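Local coordinates for transmembrane protein (Bartonella henselae, PDB 3PAM) that probably forms part of the solute-binding component of an ABC-type oligopeptide transport system, capturing peptides for import, at residues A[172-180]-A[202-211]. Numbering follows the deposited sequence.
With EOH (ethanol), chain C.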
loop_
_atom_site.group_PDB
_atom_site.type_symbol
_atom_site.label_atom_id
_atom_site.label_comp_id
_atom_site.label_asym_id
_atom_site.label_seq_id
_atom_site.Cartn_x
_atom_site.Cartn_y
_atom_site.Cartn_z
ATOM N N LEU A 172 14.879 -7.377 5.789
ATOM C CA LEU A 172 13.637 -6.938 6.430
ATOM C C LEU A 172 13.937 -6.186 7.734
ATOM O O LEU A 172 13.361 -5.130 8.002
ATOM C CB LEU A 172 12.724 -8.112 6.767
ATOM C CG LEU A 172 11.481 -8.468 5.939
ATOM C CD1 LEU A 172 10.657 -9.444 6.783
ATOM C CD2 LEU A 172 10.617 -7.283 5.476
ATOM N N GLY A 173 14.833 -6.759 8.534
ATOM C CA GLY A 173 15.190 -6.229 9.838
ATOM C C GLY A 173 15.849 -4.875 9.744
ATOM O O GLY A 173 15.619 -4.020 10.592
HETATM N N MSE A 174 16.642 -4.671 8.692
HETATM C CA MSE A 174 17.365 -3.418 8.495
HETATM C C MSE A 174 16.593 -2.405 7.647
HETATM O O MSE A 174 17.050 -1.263 7.450
HETATM C CB MSE A 174 18.732 -3.699 7.868
HETATM C CG MSE A 174 19.667 -4.570 8.711
HETATM SE SE MSE A 174 20.060 -3.768 10.457
HETATM C CE MSE A 174 21.634 -4.841 10.967
ATOM N N PHE A 175 15.415 -2.807 7.166
ATOM C CA PHE A 175 14.669 -2.031 6.160
ATOM C C PHE A 175 15.471 -1.801 4.852
ATOM O O PHE A 175 15.316 -0.784 4.156
ATOM C CB PHE A 175 14.159 -0.718 6.771
ATOM C CG PHE A 175 13.307 -0.922 7.979
ATOM C CD1 PHE A 175 12.239 -1.819 7.939
ATOM C CD2 PHE A 175 13.569 -0.244 9.154
ATOM C CE1 PHE A 175 11.448 -2.029 9.032
ATOM C CE2 PHE A 175 12.781 -0.456 10.288
ATOM C CZ PHE A 175 11.726 -1.358 10.233
ATOM N N ASN A 176 16.354 -2.751 4.547
ATOM C CA ASN A 176 17.222 -2.654 3.387
ATOM C C ASN A 176 16.560 -3.174 2.096
ATOM O O ASN A 176 16.898 -4.236 1.588
ATOM C CB ASN A 176 18.541 -3.368 3.665
ATOM C CG ASN A 176 19.593 -3.064 2.625
ATOM O OD1 ASN A 176 19.539 -2.020 1.960
ATOM N ND2 ASN A 176 20.546 -3.977 2.457
ATOM N N TYR A 177 15.602 -2.409 1.583
ATOM C CA TYR A 177 14.859 -2.811 0.408
ATOM C C TYR A 177 14.126 -1.597 -0.106
ATOM O O TYR A 177 13.804 -0.697 0.663
ATOM C CB TYR A 177 13.844 -3.933 0.739
ATOM C CG TYR A 177 12.963 -3.657 1.937
ATOM C CD1 TYR A 177 11.765 -2.943 1.813
ATOM C CD2 TYR A 177 13.316 -4.130 3.199
ATOM C CE1 TYR A 177 10.955 -2.690 2.930
ATOM C CE2 TYR A 177 12.522 -3.888 4.310
ATOM C CZ TYR A 177 11.353 -3.157 4.174
ATOM O OH TYR A 177 10.580 -2.903 5.281
ATOM N N ASP A 178 13.849 -1.567 -1.401
ATOM C CA ASP A 178 12.974 -0.547 -1.944
ATOM C C ASP A 178 11.519 -0.973 -1.741
ATOM O O ASP A 178 10.652 -0.165 -1.359
ATOM C CB ASP A 178 13.274 -0.356 -3.435
ATOM C CG ASP A 178 14.676 0.201 -3.700
ATOM O OD1 ASP A 178 15.147 1.062 -2.929
ATOM O OD2 ASP A 178 15.300 -0.189 -4.705
HETATM N N MSE A 179 11.254 -2.249 -2.018
HETATM C CA MSE A 179 9.904 -2.799 -2.020
HETATM C C MSE A 179 10.015 -4.290 -1.722
HETATM O O MSE A 179 10.966 -4.929 -2.156
HETATM C CB MSE A 179 9.233 -2.572 -3.376
HETATM C CG MSE A 179 7.763 -2.923 -3.443
HETATM SE SE MSE A 179 6.937 -2.495 -5.163
HETATM C CE MSE A 179 6.972 -0.553 -5.044
ATOM N N ILE A 180 9.050 -4.814 -0.969
ATOM C CA ILE A 180 8.934 -6.233 -0.717
ATOM C C ILE A 180 7.470 -6.652 -0.796
ATOM O O ILE A 180 6.584 -5.805 -0.912
ATOM C CB ILE A 180 9.478 -6.632 0.691
ATOM C CG1 ILE A 180 8.901 -5.690 1.752
ATOM C CG2 ILE A 180 11.006 -6.639 0.699
ATOM C CD1 ILE A 180 8.374 -6.385 2.951
ATOM N N SER A 202 7.903 3.447 15.469
ATOM C CA SER A 202 8.354 2.166 14.946
ATOM C C SER A 202 8.933 2.300 13.550
ATOM O O SER A 202 9.478 1.342 12.996
ATOM C CB SER A 202 7.230 1.149 14.952
ATOM O OG SER A 202 6.490 1.187 13.737
ATOM N N ARG A 203 8.847 3.477 12.963
ATOM C CA ARG A 203 9.490 3.670 11.658
ATOM C C ARG A 203 11.013 3.516 11.759
ATOM O O ARG A 203 11.635 2.922 10.881
ATOM C CB ARG A 203 9.101 5.009 11.054
ATOM C CG ARG A 203 9.902 5.412 9.832
ATOM C CD ARG A 203 9.630 6.864 9.525
ATOM N NE ARG A 203 10.601 7.399 8.594
ATOM C CZ ARG A 203 10.343 7.712 7.325
ATOM N NH1 ARG A 203 9.121 7.546 6.793
ATOM N NH2 ARG A 203 11.316 8.206 6.582
ATOM N N ASN A 204 11.599 4.001 12.850
ATOM C CA ASN A 204 13.051 4.030 12.978
ATOM C C ASN A 204 13.660 3.033 13.967
ATOM O O ASN A 204 14.775 3.240 14.468
ATOM C CB ASN A 204 13.506 5.450 13.282
ATOM C CG ASN A 204 13.160 6.404 12.168
ATOM O OD1 ASN A 204 13.610 6.223 11.040
ATOM N ND2 ASN A 204 12.355 7.421 12.468
ATOM N N LEU A 205 12.940 1.937 14.207
ATOM C CA LEU A 205 13.431 0.860 15.069
ATOM C C LEU A 205 13.505 -0.445 14.275
ATOM O O LEU A 205 12.490 -1.098 13.990
ATOM C CB LEU A 205 12.559 0.701 16.321
ATOM C CG LEU A 205 12.531 1.860 17.341
ATOM C CD1 LEU A 205 11.380 1.678 18.349
ATOM C CD2 LEU A 205 13.866 2.056 18.061
ATOM N N LYS A 206 14.733 -0.790 13.907
ATOM C CA LYS A 206 15.042 -2.021 13.212
ATOM C C LYS A 206 14.406 -3.252 13.839
ATOM O O LYS A 206 14.484 -3.470 15.052
ATOM C CB LYS A 206 16.558 -2.186 13.104
ATOM C CG LYS A 206 17.088 -1.588 11.810
ATOM C CD LYS A 206 18.355 -0.770 12.013
ATOM C CE LYS A 206 18.627 0.101 10.793
ATOM N NZ LYS A 206 17.365 0.599 10.114
ATOM N N GLY A 207 13.749 -4.038 13.002
ATOM C CA GLY A 207 13.125 -5.257 13.456
ATOM C C GLY A 207 11.690 -5.055 13.846
ATOM O O GLY A 207 11.041 -5.995 14.288
ATOM N N SER A 208 11.197 -3.825 13.703
ATOM C CA SER A 208 9.774 -3.578 13.848
ATOM C C SER A 208 9.039 -3.948 12.541
ATOM O O SER A 208 9.664 -4.180 11.497
ATOM C CB SER A 208 9.519 -2.129 14.247
ATOM O OG SER A 208 8.902 -1.408 13.201
ATOM N N PHE A 209 7.717 -4.003 12.607
ATOM C CA PHE A 209 6.938 -4.399 11.468
ATOM C C PHE A 209 6.354 -3.215 10.719
ATOM O O PHE A 209 5.380 -3.378 9.966
ATOM C CB PHE A 209 5.824 -5.356 11.875
ATOM C CG PHE A 209 6.319 -6.694 12.375
ATOM C CD1 PHE A 209 7.616 -7.137 12.085
ATOM C CD2 PHE A 209 5.484 -7.514 13.107
ATOM C CE1 PHE A 209 8.069 -8.368 12.536
ATOM C CE2 PHE A 209 5.932 -8.761 13.566
ATOM C CZ PHE A 209 7.221 -9.182 13.283
ATOM N N ASN A 210 6.934 -2.032 10.914
ATOM C CA ASN A 210 6.559 -0.909 10.093
ATOM C C ASN A 210 7.399 -0.949 8.828
ATOM O O ASN A 210 8.349 -0.188 8.682
ATOM C CB ASN A 210 6.695 0.427 10.829
ATOM C CG ASN A 210 6.105 1.599 10.029
ATOM O OD1 ASN A 210 5.856 1.490 8.825
ATOM N ND2 ASN A 210 5.878 2.714 10.707
ATOM N N PHE A 211 7.056 -1.884 7.944
ATOM C CA PHE A 211 7.809 -2.122 6.718
ATOM C C PHE A 211 7.770 -0.927 5.792
ATOM O O PHE A 211 8.740 -0.667 5.093
ATOM C CB PHE A 211 7.287 -3.366 6.006
ATOM C CG PHE A 211 7.327 -4.621 6.864
ATOM C CD1 PHE A 211 8.538 -5.103 7.355
ATOM C CD2 PHE A 211 6.159 -5.299 7.186
ATOM C CE1 PHE A 211 8.590 -6.256 8.154
ATOM C CE2 PHE A 211 6.198 -6.432 7.971
ATOM C CZ PHE A 211 7.429 -6.922 8.460
HETATM C C1 EOH C . 3.882 -1.329 7.420
HETATM C C2 EOH C . 2.725 -1.917 8.252
HETATM O O EOH C . 3.951 0.089 7.422
HETATM O O HOH W 1 11.938 -5.252 10.492
#
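Phe175, set among backbone carbonyls of 202-211, illustrates how a helix end can be anchored to a loop remote in sequence. In this family 5 solute-binding domain it is the first residue to leave helical angles after the helix that includes 172-174 and, with positive phi, forms a Schellman motif that turns the chain toward strand 179-184 of the mixed sheet. Its CB points at the loop, and chi1 of -57°, with CG anti to the carbonyl carbon, sends the ring among its peptide groups. Ser208 O lies at the ring edge, 3.7 Å from Phe175 CZ, with Leu205 O near the same plane; Arg203 O and Asn210 O approach obliquely. Arg13, which donates to both of these last two oxygens, ties them to the chain following strand 5-10.

Phe211 makes the second large contribution. Leu172 reaches its ring through CD2, 3.5 Å from Phe211 CE1, the two side chains meeting at a slant, while Ile180 CD1 adds a looser apolar contact. Tyr177 OH sits at the edge of the Phe211 ring and donates a hydrogen bond of 2.9 Å to Phe211 O, lying in the carbonyl plane and on a lone pair. As Arg13 also donates to Phe211 O, two donors grip this oxygen.

On the exposed side, Lys206 belongs to the type II turn from Leu205 to Ser208. Its chain, bent at chi2 and chi4, crosses Met174 (selenomethionine) at about a right angle, with CD 3.8 Å from Met174 SE. Lys206 NZ then donates a 3.3 Å bond to Met174 O from well above the carbonyl plane, 54° out of it. One water bridges the two segments, donating to Leu172 O (2.9 Å) and Ser208 O (2.7 Å).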